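Local coordinates for protein fructose-1,6-bisphosphatase/inositol-1-monophosphatase (Thermotoga maritima, PDB 2P3N) that dephosphorylates fructose 1,6-bisphosphate and inositol phosphates with broad specificity, using magnesium, as a homotetramer of the inositol monophosphatase superfamily, at residues 75-80 / 99-104; 109-114 / 206-211; 133-138 / 184-189; 191-196 / 230-235. One frame throughout, in Å; residues are numbered along the deposited sequence.

Contact 1 (75-80 / 99-104). With MG (magnesium ion), chain E.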
loop_
_atom_site.group_PDB
_atom_site.type_symbol
_atom_site.label_atom_id
_atom_site.label_comp_id
_atom_site.label_asym_id
_atom_site.label_seq_id
_atom_site.Cartn_x
_atom_site.Cartn_y
_atom_site.Cartn_z
ATOM N N LEU A 75 -27.135 -12.045 15.846
ATOM C CA LEU A 75 -26.490 -12.847 14.816
ATOM C C LEU A 75 -25.420 -12.133 13.982
ATOM O O LEU A 75 -25.665 -11.065 13.417
ATOM C CB LEU A 75 -27.563 -13.398 13.869
ATOM C CG LEU A 75 -27.100 -14.300 12.722
ATOM C CD1 LEU A 75 -27.016 -15.743 13.204
ATOM C CD2 LEU A 75 -28.068 -14.181 11.551
ATOM N N TRP A 76 -24.238 -12.741 13.893
ATOM C CA TRP A 76 -23.141 -12.194 13.097
ATOM C C TRP A 76 -23.148 -12.890 11.732
ATOM O O TRP A 76 -23.049 -14.116 11.649
ATOM C CB TRP A 76 -21.790 -12.458 13.769
ATOM C CG TRP A 76 -21.596 -11.841 15.127
ATOM C CD1 TRP A 76 -22.120 -12.274 16.315
ATOM C CD2 TRP A 76 -20.750 -10.724 15.447
ATOM N NE1 TRP A 76 -21.645 -11.504 17.355
ATOM C CE2 TRP A 76 -20.805 -10.546 16.850
ATOM C CE3 TRP A 76 -19.950 -9.856 14.684
ATOM C CZ2 TRP A 76 -20.085 -9.535 17.507
ATOM C CZ3 TRP A 76 -19.235 -8.848 15.344
ATOM C CH2 TRP A 76 -19.310 -8.701 16.741
ATOM N N ILE A 77 -23.268 -12.122 10.656
ATOM C CA ILE A 77 -23.266 -12.734 9.334
ATOM C C ILE A 77 -21.893 -12.570 8.691
ATOM O O ILE A 77 -21.381 -11.459 8.522
ATOM C CB ILE A 77 -24.363 -12.145 8.445
ATOM C CG1 ILE A 77 -25.706 -12.215 9.188
ATOM C CG2 ILE A 77 -24.439 -12.931 7.155
ATOM C CD1 ILE A 77 -26.894 -11.780 8.369
ATOM N N ILE A 78 -21.314 -13.703 8.322
ATOM C CA ILE A 78 -19.967 -13.746 7.779
ATOM C C ILE A 78 -19.806 -14.288 6.378
ATOM O O ILE A 78 -20.374 -15.312 6.025
ATOM C CB ILE A 78 -19.082 -14.619 8.701
ATOM C CG1 ILE A 78 -19.113 -14.048 10.119
ATOM C CG2 ILE A 78 -17.669 -14.744 8.138
ATOM C CD1 ILE A 78 -18.736 -15.059 11.175
ATOM N N ASP A 79 -19.033 -13.581 5.574
ATOM C CA ASP A 79 -18.708 -14.072 4.253
ATOM C C ASP A 79 -17.182 -14.096 4.279
ATOM O O ASP A 79 -16.528 -13.056 4.156
ATOM C CB ASP A 79 -19.224 -13.168 3.135
ATOM C CG ASP A 79 -19.077 -13.821 1.761
ATOM O OD1 ASP A 79 -19.825 -13.469 0.822
ATOM O OD2 ASP A 79 -18.203 -14.698 1.621
ATOM N N PRO A 80 -16.599 -15.290 4.486
ATOM C CA PRO A 80 -15.142 -15.436 4.532
ATOM C C PRO A 80 -14.430 -14.859 3.299
ATOM O O PRO A 80 -13.368 -14.257 3.422
ATOM C CB PRO A 80 -14.953 -16.949 4.700
ATOM C CG PRO A 80 -16.190 -17.531 4.042
ATOM C CD PRO A 80 -17.262 -16.608 4.551
ATOM N N ALA A 99 -21.240 -8.541 9.287
ATOM C CA ALA A 99 -22.347 -7.697 9.722
ATOM C C ALA A 99 -22.858 -8.236 11.047
ATOM O O ALA A 99 -22.859 -9.448 11.260
ATOM C CB ALA A 99 -23.477 -7.712 8.691
ATOM N N TYR A 100 -23.256 -7.343 11.948
ATOM C CA TYR A 100 -23.821 -7.777 13.222
ATOM C C TYR A 100 -25.289 -7.371 13.273
ATOM O O TYR A 100 -25.628 -6.212 13.499
ATOM C CB TYR A 100 -23.105 -7.180 14.432
ATOM C CG TYR A 100 -23.814 -7.569 15.714
ATOM C CD1 TYR A 100 -23.843 -8.901 16.142
ATOM C CD2 TYR A 100 -24.535 -6.624 16.447
ATOM C CE1 TYR A 100 -24.579 -9.279 17.261
ATOM C CE2 TYR A 100 -25.273 -6.991 17.565
ATOM C CZ TYR A 100 -25.294 -8.316 17.965
ATOM O OH TYR A 100 -26.043 -8.671 19.062
ATOM N N VAL A 101 -26.146 -8.359 13.065
ATOM C CA VAL A 101 -27.580 -8.180 13.048
ATOM C C VAL A 101 -28.163 -8.442 14.429
ATOM O O VAL A 101 -27.849 -9.446 15.069
ATOM C CB VAL A 101 -28.209 -9.157 12.037
ATOM C CG1 VAL A 101 -29.654 -8.842 11.823
ATOM C CG2 VAL A 101 -27.460 -9.087 10.732
ATOM N N GLU A 102 -28.995 -7.522 14.900
ATOM C CA GLU A 102 -29.649 -7.692 16.187
ATOM C C GLU A 102 -31.149 -7.583 15.957
ATOM O O GLU A 102 -31.631 -6.620 15.358
ATOM C CB GLU A 102 -29.182 -6.642 17.194
ATOM C CG GLU A 102 -29.700 -6.893 18.603
ATOM C CD GLU A 102 -28.796 -6.321 19.676
ATOM O OE1 GLU A 102 -27.590 -6.662 19.680
ATOM O OE2 GLU A 102 -29.289 -5.543 20.522
ATOM N N ASN A 103 -31.878 -8.592 16.417
ATOM C CA ASN A 103 -33.314 -8.615 16.240
ATOM C C ASN A 103 -33.585 -8.390 14.764
ATOM O O ASN A 103 -34.434 -7.578 14.393
ATOM C CB ASN A 103 -33.972 -7.509 17.057
ATOM C CG ASN A 103 -33.751 -7.675 18.548
ATOM O OD1 ASN A 103 -33.978 -6.737 19.316
ATOM N ND2 ASN A 103 -33.313 -8.863 18.970
ATOM N N GLY A 104 -32.838 -9.102 13.923
ATOM C CA GLY A 104 -33.020 -8.983 12.490
ATOM C C GLY A 104 -32.631 -7.630 11.938
ATOM O O GLY A 104 -32.886 -7.341 10.767
HETATM MG MG MG E . -17.837 -15.903 -0.147
HETATM O O HOH W 1 -19.242 -15.033 -1.461
HETATM O O HOH W 2 -17.681 -17.059 -1.694
HETATM O O HOH W 3 -16.496 -17.354 0.956
#
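Trp76 and Tyr100 form a T-shaped pair on one face of the sheet, directly across two antiparallel strands. The edge of Tyr100 points at the face of the indole. Tyr100 CD1 comes over the five-membered ring, 3.5 Å from Trp76 CE2, and the two planes stand 55° apart. The torsions set this up. Trp76 CG lies beside its backbone N (chi1 -62°), whereas Tyr100 CG is anti to its own (chi1 175°), so the side chains cross obliquely. Both rings are held at their polar ends. Trp76 NE1 bonds to Glu60, and Tyr100 OH donates to Glu102 OE1 at 2.6 Å, on the lone pair turned away from the other carboxylate oxygen. Arg3 adds a cation-pi contact to Tyr100.

Trp76 and Tyr100 are a non-hydrogen-bonded pair. The hydrogen-bonded pairs lie on either side of them. Leu75 N gives a bond of 2.8 Å to Val101 O, and Val101 N returns one to Leu75 O. Ile77 and Ala99 are joined in the same two-way manner. On the face that carries Leu75, Ile77, Ala99 and Val101, Ile77 CD1 meets Val101 CG2 at 3.6 Å. Ile77 and Ala99 there pack on helix 199-211.

Further along the same strand, Asp79 OD2 binds the magnesium ion at 2.2 Å. Asp79 OD1 accepts a bond from a water that is itself on the metal. Glu65 and the carbonyl of Ile81 also bind the ion. The strand beside 61-64 thus carries a metal-binding aspartate, as in the magnesium site of the inositol monophosphatase family.

Contact 2 (109-114 / 206-211)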
loop_
_atom_site.group_PDB
_atom_site.type_symbol
_atom_site.label_atom_id
_atom_site.label_comp_id
_atom_site.label_asym_id
_atom_site.label_seq_id
_atom_site.Cartn_x
_atom_site.Cartn_y
_atom_site.Cartn_z
ATOM N N GLY A 109 -21.626 -3.009 10.177
ATOM C CA GLY A 109 -21.178 -3.646 8.956
ATOM C C GLY A 109 -19.742 -3.273 8.635
ATOM O O GLY A 109 -19.320 -2.140 8.844
ATOM N N VAL A 110 -18.971 -4.228 8.149
ATOM C CA VAL A 110 -17.597 -3.943 7.779
ATOM C C VAL A 110 -17.209 -4.813 6.593
ATOM O O VAL A 110 -17.521 -6.005 6.556
ATOM C CB VAL A 110 -16.626 -4.148 8.974
ATOM C CG1 VAL A 110 -17.003 -5.380 9.744
ATOM C CG2 VAL A 110 -15.196 -4.252 8.474
ATOM N N VAL A 111 -16.581 -4.188 5.599
ATOM C CA VAL A 111 -16.131 -4.882 4.391
ATOM C C VAL A 111 -14.644 -4.565 4.252
ATOM O O VAL A 111 -14.245 -3.403 4.307
ATOM C CB VAL A 111 -16.885 -4.382 3.111
ATOM C CG1 VAL A 111 -16.383 -5.116 1.876
ATOM C CG2 VAL A 111 -18.366 -4.601 3.258
ATOM N N HIS A 112 -13.821 -5.591 4.090
ATOM C CA HIS A 112 -12.387 -5.370 3.960
ATOM C C HIS A 112 -11.768 -6.043 2.734
ATOM O O HIS A 112 -11.612 -7.261 2.699
ATOM C CB HIS A 112 -11.658 -5.830 5.232
ATOM C CG HIS A 112 -10.168 -5.702 5.149
ATOM N ND1 HIS A 112 -9.535 -4.489 4.986
ATOM C CD2 HIS A 112 -9.188 -6.638 5.169
ATOM C CE1 HIS A 112 -8.230 -4.684 4.910
ATOM N NE2 HIS A 112 -7.992 -5.978 5.019
ATOM N N ALA A 113 -11.430 -5.229 1.732
ATOM C CA ALA A 113 -10.805 -5.716 0.510
ATOM C C ALA A 113 -9.319 -5.689 0.809
ATOM O O ALA A 113 -8.684 -4.635 0.786
ATOM C CB ALA A 113 -11.130 -4.804 -0.651
ATOM N N PRO A 114 -8.743 -6.864 1.093
ATOM C CA PRO A 114 -7.322 -7.047 1.424
ATOM C C PRO A 114 -6.298 -6.535 0.414
ATOM O O PRO A 114 -5.415 -5.756 0.764
ATOM C CB PRO A 114 -7.210 -8.562 1.636
ATOM C CG PRO A 114 -8.635 -8.991 1.982
ATOM C CD PRO A 114 -9.443 -8.162 1.031
ATOM N N LEU A 206 -25.390 -3.147 3.341
ATOM C CA LEU A 206 -26.677 -2.510 3.530
ATOM C C LEU A 206 -26.627 -1.331 4.501
ATOM O O LEU A 206 -27.102 -0.242 4.176
ATOM C CB LEU A 206 -27.698 -3.536 4.005
ATOM C CG LEU A 206 -29.117 -2.995 4.131
ATOM C CD1 LEU A 206 -30.099 -3.977 3.524
ATOM C CD2 LEU A 206 -29.428 -2.729 5.591
ATOM N N ILE A 207 -26.056 -1.534 5.685
ATOM C CA ILE A 207 -25.983 -0.452 6.654
ATOM C C ILE A 207 -24.980 0.611 6.221
ATOM O O ILE A 207 -25.117 1.784 6.565
ATOM C CB ILE A 207 -25.612 -0.974 8.072
ATOM C CG1 ILE A 207 -25.634 0.191 9.071
ATOM C CG2 ILE A 207 -24.250 -1.655 8.058
ATOM C CD1 ILE A 207 -25.590 -0.223 10.532
ATOM N N ILE A 208 -23.978 0.200 5.453
ATOM C CA ILE A 208 -22.956 1.121 4.973
ATOM C C ILE A 208 -23.515 2.089 3.937
ATOM O O ILE A 208 -23.115 3.251 3.895
ATOM C CB ILE A 208 -21.758 0.362 4.362
ATOM C CG1 ILE A 208 -20.964 -0.321 5.474
ATOM C CG2 ILE A 208 -20.873 1.322 3.574
ATOM C CD1 ILE A 208 -19.968 -1.335 4.973
ATOM N N VAL A 209 -24.434 1.616 3.100
ATOM C CA VAL A 209 -25.036 2.477 2.088
ATOM C C VAL A 209 -26.019 3.467 2.715
ATOM O O VAL A 209 -26.014 4.644 2.392
ATOM C CB VAL A 209 -25.781 1.661 1.026
ATOM C CG1 VAL A 209 -26.418 2.599 0.022
ATOM C CG2 VAL A 209 -24.824 0.720 0.328
ATOM N N LYS A 210 -26.855 2.984 3.620
ATOM C CA LYS A 210 -27.836 3.834 4.272
ATOM C C LYS A 210 -27.200 4.824 5.244
ATOM O O LYS A 210 -27.636 5.974 5.326
ATOM C CB LYS A 210 -28.882 2.967 4.983
ATOM C CG LYS A 210 -29.588 1.988 4.043
ATOM C CD LYS A 210 -30.822 1.343 4.662
ATOM C CE LYS A 210 -30.479 0.441 5.836
ATOM N NZ LYS A 210 -31.688 -0.261 6.361
ATOM N N GLU A 211 -26.179 4.392 5.983
ATOM C CA GLU A 211 -25.496 5.290 6.917
ATOM C C GLU A 211 -24.722 6.352 6.141
ATOM O O GLU A 211 -24.362 7.396 6.677
ATOM C CB GLU A 211 -24.542 4.513 7.821
ATOM C CG GLU A 211 -25.227 3.869 8.999
ATOM C CD GLU A 211 -25.743 4.886 10.001
ATOM O OE1 GLU A 211 -26.901 4.748 10.443
ATOM O OE2 GLU A 211 -24.993 5.819 10.360
#
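Ile208 and Gly109 carry most of this contact, with Ile207 next and Val111 adding a smaller share. Ile208 reaches from the helix to the strand with its CD1 atom. CG1 lies beside the backbone N (chi1 -71°) and CD1 extends from it. The tip rests 4.0 Å from Gly109 O and also 4.0 Å from CG2 of Val111. The side chains of Ile208 and Val111 cross obliquely.

Gly109 gives a bare backbone surface to the helix. Ile207 CG2 lies 3.6 Å from Gly109 N and nearly as close to Gly109 CA. This methyl sits between the backbone N and carbonyl carbon of Ile207, because CG1 takes the anti position (chi1 -177°). A side chain on Gly109 would point at the helix and run into that methyl. The absence of one lets the helix come close to the strand here. The contact is van der Waals packing of aliphatic groups on backbone and Val111, all buried.

The strand and helix segments run at 105° to each other, their axes 7.9 Å apart at the closest point. Strand 105-113 lies between 95-102 and 118-123 in the large sheet, bonding to Leu98 on one neighbour and Ala122 on the other. Val111 also touches Ala178 of helix 177-185. On another side of helix 199-211, Leu206 and Val209 pack on Val216, so the helix lies between the two large sheets.

Contact 3 (133-138 / 184-189)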
loop_
_atom_site.group_PDB
_atom_site.type_symbol
_atom_site.label_atom_id
_atom_site.label_comp_id
_atom_site.label_asym_id
_atom_site.label_seq_id
_atom_site.Cartn_x
_atom_site.Cartn_y
_atom_site.Cartn_z
ATOM N N GLU A 133 -11.933 7.857 7.492
ATOM C CA GLU A 133 -12.580 9.092 7.081
ATOM C C GLU A 133 -14.021 8.889 6.621
ATOM O O GLU A 133 -14.402 7.811 6.150
ATOM C CB GLU A 133 -11.766 9.771 5.977
ATOM C CG GLU A 133 -11.719 9.011 4.670
ATOM C CD GLU A 133 -10.891 9.727 3.632
ATOM O OE1 GLU A 133 -9.660 9.840 3.847
ATOM O OE2 GLU A 133 -11.474 10.178 2.616
ATOM N N ARG A 134 -14.816 9.945 6.753
ATOM C CA ARG A 134 -16.215 9.893 6.370
ATOM C C ARG A 134 -16.439 9.712 4.878
ATOM O O ARG A 134 -15.697 10.257 4.057
ATOM C CB ARG A 134 -16.931 11.170 6.833
ATOM C CG ARG A 134 -16.955 11.376 8.339
ATOM C CD ARG A 134 -17.387 10.102 9.042
ATOM N NE ARG A 134 -18.613 9.558 8.469
ATOM C CZ ARG A 134 -19.826 10.048 8.693
ATOM N NH1 ARG A 134 -19.986 11.093 9.494
ATOM N NH2 ARG A 134 -20.877 9.506 8.096
ATOM N N ILE A 135 -17.450 8.918 4.536
ATOM C CA ILE A 135 -17.835 8.718 3.143
ATOM C C ILE A 135 -19.347 8.955 3.048
ATOM O O ILE A 135 -20.086 8.747 4.020
ATOM C CB ILE A 135 -17.497 7.291 2.598
ATOM C CG1 ILE A 135 -18.039 6.210 3.526
ATOM C CG2 ILE A 135 -15.998 7.156 2.389
ATOM C CD1 ILE A 135 -17.882 4.796 2.964
ATOM N N ARG A 136 -19.790 9.423 1.884
ATOM C CA ARG A 136 -21.201 9.710 1.617
ATOM C C ARG A 136 -21.438 9.397 0.150
ATOM O O ARG A 136 -20.610 9.734 -0.706
ATOM C CB ARG A 136 -21.509 11.187 1.878
ATOM C CG ARG A 136 -21.249 11.617 3.304
ATOM C CD ARG A 136 -21.155 13.127 3.431
ATOM N NE ARG A 136 -20.250 13.491 4.521
ATOM C CZ ARG A 136 -18.933 13.278 4.503
ATOM N NH1 ARG A 136 -18.352 12.707 3.447
ATOM N NH2 ARG A 136 -18.195 13.628 5.550
ATOM N N VAL A 137 -22.559 8.758 -0.154
ATOM C CA VAL A 137 -22.805 8.408 -1.542
ATOM C C VAL A 137 -22.792 9.648 -2.461
ATOM O O VAL A 137 -22.959 10.782 -1.997
ATOM C CB VAL A 137 -24.112 7.595 -1.688
ATOM C CG1 VAL A 137 -25.309 8.443 -1.306
ATOM C CG2 VAL A 137 -24.204 7.041 -3.110
ATOM N N SER A 138 -22.562 9.419 -3.756
ATOM C CA SER A 138 -22.472 10.490 -4.739
ATOM C C SER A 138 -23.694 11.377 -4.805
ATOM O O SER A 138 -24.777 11.017 -4.344
ATOM C CB SER A 138 -22.209 9.925 -6.138
ATOM O OG SER A 138 -23.392 9.403 -6.716
ATOM N N VAL A 184 -20.874 2.257 -3.316
ATOM C CA VAL A 184 -21.901 3.272 -3.530
ATOM C C VAL A 184 -21.924 4.158 -2.293
ATOM O O VAL A 184 -22.109 5.372 -2.382
ATOM C CB VAL A 184 -23.332 2.662 -3.753
ATOM C CG1 VAL A 184 -23.259 1.420 -4.632
ATOM C CG2 VAL A 184 -23.999 2.365 -2.428
ATOM N N GLY A 185 -21.723 3.539 -1.136
ATOM C CA GLY A 185 -21.715 4.292 0.102
ATOM C C GLY A 185 -20.558 5.270 0.133
ATOM O O GLY A 185 -20.642 6.301 0.788
ATOM N N ALA A 186 -19.476 4.948 -0.579
ATOM C CA ALA A 186 -18.281 5.796 -0.626
ATOM C C ALA A 186 -18.308 6.759 -1.803
ATOM O O ALA A 186 -17.341 7.470 -2.036
ATOM C CB ALA A 186 -17.024 4.934 -0.702
ATOM N N GLY A 187 -19.412 6.768 -2.544
ATOM C CA GLY A 187 -19.543 7.658 -3.688
ATOM C C GLY A 187 -18.833 7.218 -4.965
ATOM O O GLY A 187 -18.918 7.884 -5.997
ATOM N N ARG A 188 -18.137 6.091 -4.908
ATOM C CA ARG A 188 -17.420 5.608 -6.071
ATOM C C ARG A 188 -18.347 5.200 -7.209
ATOM O O ARG A 188 -18.033 5.438 -8.375
ATOM C CB ARG A 188 -16.510 4.453 -5.667
ATOM C CG ARG A 188 -15.512 4.856 -4.597
ATOM C CD ARG A 188 -14.399 3.856 -4.473
ATOM N NE ARG A 188 -13.352 4.361 -3.603
ATOM C CZ ARG A 188 -12.209 3.728 -3.380
ATOM N NH1 ARG A 188 -11.977 2.560 -3.968
ATOM N NH2 ARG A 188 -11.300 4.269 -2.580
ATOM N N VAL A 189 -19.469 4.560 -6.883
ATOM C CA VAL A 189 -20.446 4.181 -7.903
ATOM C C VAL A 189 -21.750 4.829 -7.536
ATOM O O VAL A 189 -21.920 5.290 -6.405
ATOM C CB VAL A 189 -20.700 2.663 -8.017
ATOM C CG1 VAL A 189 -19.602 2.025 -8.845
ATOM C CG2 VAL A 189 -20.819 2.036 -6.637
#
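This is a packing contact between an extended chain and the end of a helix. It sits where the large sheet finishes and the chain runs on past helix 177-185. Ile135 makes the apolar side-chain contact, while Val137 lies along the helix end. Ile135 CB lies 3.6 Å from Ala186 CA, and its CD1 reaches Ala186 CB at 3.8 Å. CG1 takes the crowded place between the backbone N and carbonyl carbon (chi1 51°), with CG2 beside the backbone N. Both branches therefore meet Ala186, and Ile135 also packs on Ala128 and Phe130 of strand 127-130. An alanine at Ile135 would remove both branches past CB and would probably loosen the packing between the helix end and the sheet edge.

Further on, backbone meets backbone. Val137 CA makes a CH...O contact with Val184 O, whose position is less certain. Ser138 N passes 3.5 Å from Gly187 CA. Ser138 OG turns to other partners, bonding to Asp190 and to Asn235.

Toward a second subunit, Arg134 N bonds to its Asp5, and Glu133 makes a salt bridge with its Arg12.

Gly187 is the first residue to leave helical geometry, with a positive phi of 79°. Two bonds run back into the last turn, one of them from Gly187 N to Val184 O. The turn is a Schellman motif, a common way of closing a helix at its C-terminus.

Contact 4 (191-196 / 230-235)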
loop_
_atom_site.group_PDB
_atom_site.type_symbol
_atom_site.label_atom_id
_atom_site.label_comp_id
_atom_site.label_asym_id
_atom_site.label_seq_id
_atom_site.Cartn_x
_atom_site.Cartn_y
_atom_site.Cartn_z
ATOM N N PHE A 191 -24.988 3.302 -8.235
ATOM C CA PHE A 191 -25.982 2.321 -7.832
ATOM C C PHE A 191 -25.498 0.909 -8.109
ATOM O O PHE A 191 -24.696 0.679 -9.020
ATOM C CB PHE A 191 -27.321 2.589 -8.532
ATOM C CG PHE A 191 -27.237 2.593 -10.034
ATOM C CD1 PHE A 191 -27.137 1.403 -10.745
ATOM C CD2 PHE A 191 -27.248 3.795 -10.738
ATOM C CE1 PHE A 191 -27.047 1.406 -12.145
ATOM C CE2 PHE A 191 -27.158 3.815 -12.138
ATOM C CZ PHE A 191 -27.057 2.619 -12.842
ATOM N N PHE A 192 -25.984 -0.029 -7.297
ATOM C CA PHE A 192 -25.618 -1.436 -7.413
ATOM C C PHE A 192 -26.875 -2.293 -7.252
ATOM O O PHE A 192 -27.677 -2.075 -6.337
ATOM C CB PHE A 192 -24.567 -1.786 -6.339
ATOM C CG PHE A 192 -24.147 -3.241 -6.329
ATOM C CD1 PHE A 192 -23.702 -3.870 -7.490
ATOM C CD2 PHE A 192 -24.207 -3.986 -5.152
ATOM C CE1 PHE A 192 -23.324 -5.220 -7.475
ATOM C CE2 PHE A 192 -23.832 -5.328 -5.129
ATOM C CZ PHE A 192 -23.391 -5.946 -6.291
ATOM N N VAL A 193 -27.036 -3.262 -8.152
ATOM C CA VAL A 193 -28.192 -4.154 -8.143
ATOM C C VAL A 193 -27.799 -5.632 -8.178
ATOM O O VAL A 193 -26.992 -6.047 -9.017
ATOM C CB VAL A 193 -29.109 -3.846 -9.344
ATOM C CG1 VAL A 193 -29.639 -2.423 -9.235
ATOM C CG2 VAL A 193 -28.337 -4.002 -10.639
ATOM N N THR A 194 -28.365 -6.417 -7.258
ATOM C CA THR A 194 -28.080 -7.852 -7.172
ATOM C C THR A 194 -29.337 -8.695 -7.333
ATOM O O THR A 194 -30.458 -8.193 -7.235
ATOM C CB THR A 194 -27.434 -8.260 -5.826
ATOM O OG1 THR A 194 -28.345 -7.996 -4.753
ATOM C CG2 THR A 194 -26.153 -7.502 -5.590
ATOM N N TRP A 195 -29.130 -9.990 -7.539
ATOM C CA TRP A 195 -30.223 -10.922 -7.766
ATOM C C TRP A 195 -29.908 -12.295 -7.186
ATOM O O TRP A 195 -28.873 -12.882 -7.487
ATOM C CB TRP A 195 -30.444 -11.039 -9.271
ATOM C CG TRP A 195 -31.816 -11.403 -9.673
ATOM C CD1 TRP A 195 -32.962 -11.198 -8.960
ATOM C CD2 TRP A 195 -32.220 -11.926 -10.945
ATOM N NE1 TRP A 195 -34.059 -11.553 -9.713
ATOM C CE2 TRP A 195 -33.633 -12.003 -10.935
ATOM C CE3 TRP A 195 -31.526 -12.334 -12.093
ATOM C CZ2 TRP A 195 -34.369 -12.469 -12.036
ATOM C CZ3 TRP A 195 -32.259 -12.800 -13.193
ATOM C CH2 TRP A 195 -33.666 -12.860 -13.152
ATOM N N ARG A 196 -30.818 -12.807 -6.367
ATOM C CA ARG A 196 -30.646 -14.119 -5.753
ATOM C C ARG A 196 -29.358 -14.194 -4.954
ATOM O O ARG A 196 -28.495 -15.019 -5.243
ATOM C CB ARG A 196 -30.624 -15.218 -6.821
ATOM C CG ARG A 196 -31.706 -15.100 -7.878
ATOM C CD ARG A 196 -31.851 -16.407 -8.635
ATOM N NE ARG A 196 -32.499 -16.229 -9.929
ATOM C CZ ARG A 196 -31.961 -15.563 -10.946
ATOM N NH1 ARG A 196 -30.762 -15.007 -10.825
ATOM N NH2 ARG A 196 -32.616 -15.471 -12.093
ATOM N N ASN A 230 -33.844 -9.531 -3.704
ATOM C CA ASN A 230 -33.331 -8.634 -4.736
ATOM C C ASN A 230 -32.834 -7.380 -4.044
ATOM O O ASN A 230 -33.423 -6.944 -3.052
ATOM C CB ASN A 230 -34.433 -8.240 -5.720
ATOM C CG ASN A 230 -35.534 -9.269 -5.811
ATOM O OD1 ASN A 230 -35.278 -10.451 -6.060
ATOM N ND2 ASN A 230 -36.779 -8.822 -5.615
ATOM N N PHE A 231 -31.770 -6.782 -4.577
ATOM C CA PHE A 231 -31.205 -5.585 -3.965
ATOM C C PHE A 231 -30.819 -4.466 -4.906
ATOM O O PHE A 231 -30.184 -4.680 -5.940
ATOM C CB PHE A 231 -29.994 -5.966 -3.116
ATOM C CG PHE A 231 -30.352 -6.462 -1.750
ATOM C CD1 PHE A 231 -30.652 -5.567 -0.737
ATOM C CD2 PHE A 231 -30.420 -7.818 -1.484
ATOM C CE1 PHE A 231 -31.011 -6.014 0.512
ATOM C CE2 PHE A 231 -30.781 -8.269 -0.236
ATOM C CZ PHE A 231 -31.078 -7.362 0.767
ATOM N N ILE A 232 -31.211 -3.259 -4.520
ATOM C CA ILE A 232 -30.908 -2.070 -5.291
ATOM C C ILE A 232 -30.265 -1.045 -4.370
ATOM O O ILE A 232 -30.929 -0.494 -3.487
ATOM C CB ILE A 232 -32.189 -1.448 -5.916
ATOM C CG1 ILE A 232 -32.881 -2.474 -6.824
ATOM C CG2 ILE A 232 -31.828 -0.186 -6.718
ATOM C CD1 ILE A 232 -34.176 -1.988 -7.446
ATOM N N PHE A 233 -28.967 -0.817 -4.563
ATOM C CA PHE A 233 -28.224 0.166 -3.771
ATOM C C PHE A 233 -28.069 1.420 -4.626
ATOM O O PHE A 233 -27.716 1.336 -5.808
ATOM C CB PHE A 233 -26.834 -0.358 -3.392
ATOM C CG PHE A 233 -26.856 -1.618 -2.566
ATOM C CD1 PHE A 233 -26.988 -2.862 -3.175
ATOM C CD2 PHE A 233 -26.735 -1.559 -1.180
ATOM C CE1 PHE A 233 -26.997 -4.025 -2.412
ATOM C CE2 PHE A 233 -26.746 -2.718 -0.410
ATOM C CZ PHE A 233 -26.876 -3.953 -1.026
ATOM N N SER A 234 -28.319 2.584 -4.036
ATOM C CA SER A 234 -28.211 3.814 -4.802
ATOM C C SER A 234 -27.940 5.034 -3.924
ATOM O O SER A 234 -28.056 4.972 -2.703
ATOM C CB SER A 234 -29.511 4.024 -5.592
ATOM O OG SER A 234 -29.296 4.732 -6.803
ATOM N N ASN A 235 -27.568 6.142 -4.558
ATOM C CA ASN A 235 -27.317 7.389 -3.844
ATOM C C ASN A 235 -28.639 8.029 -3.418
ATOM O O ASN A 235 -28.649 9.091 -2.792
ATOM C CB ASN A 235 -26.547 8.376 -4.729
ATOM C CG ASN A 235 -27.133 8.493 -6.124
ATOM O OD1 ASN A 235 -28.325 8.259 -6.331
ATOM N ND2 ASN A 235 -26.297 8.876 -7.089
#
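The tight part of this antiparallel strand pair is the face with Phe192, Thr194, Phe231 and Phe233. Phe192 and Phe233 lie side by side. Their planes are 26° apart but slid, so they barely overlap, and Phe192 CD2 meets Phe233 CD1 at 3.6 Å. Phe192 O lies at the Phe233 ring edge, in its plane. Phe233 packs on helices 199-211 and 177-185. An alanine at Phe233 would probably disturb the packing of both helices against the sheet, with its ring contact to Phe192 gone. On the other face Val193 CG1 and Ile232 CG2 touch at 4.0 Å, beside helix 239-253.

The contact loosens toward Trp195 and Asn230, both partly exposed. Asn230 OD1 stands at the indole edge, 3.8 Å from Trp195 CD1. The guanidinium of exposed Arg196, probably a substrate-binding residue, lies over one indole face. Here Phe231 N reaches Thr194 O at 3.3 Å, from above the carbonyl plane.

Phe233 N bonds almost straight to Phe192 O, and Thr194 N to Phe231 O at 2.8 Å. Thr194 OG1 is buried against Phe231 CB without a polar partner. The chemistry implies a strand pair held by backbone bonds and packed aromatics, its more exposed end leading to Arg196.

Overall arrangement
Contacts 1 and 2 share the large sheet, where strands 95-102 and 105-113 are neighbours; their centres are 12 Å apart. Helix 199-211, in contact 2, carries the packing on to contact 4: Val209 CG2 lies 3.3 Å from Phe233 CD2. Val209 CG2 also meets Val184 CG2 of contact 3 at 3.3 Å. Contacts 3 and 4 join through Ser138 OG and Asn235 ND2, a probable hydrogen bond of 3.0 Å. Asp79 of contact 1 is one of the ligands of the magnesium ion. The side chain of Val111 in contact 2 is about 11 Å from it, and that of Phe192 in contact 4 about 13 Å. Arg196 of contact 4 probably binds substrate.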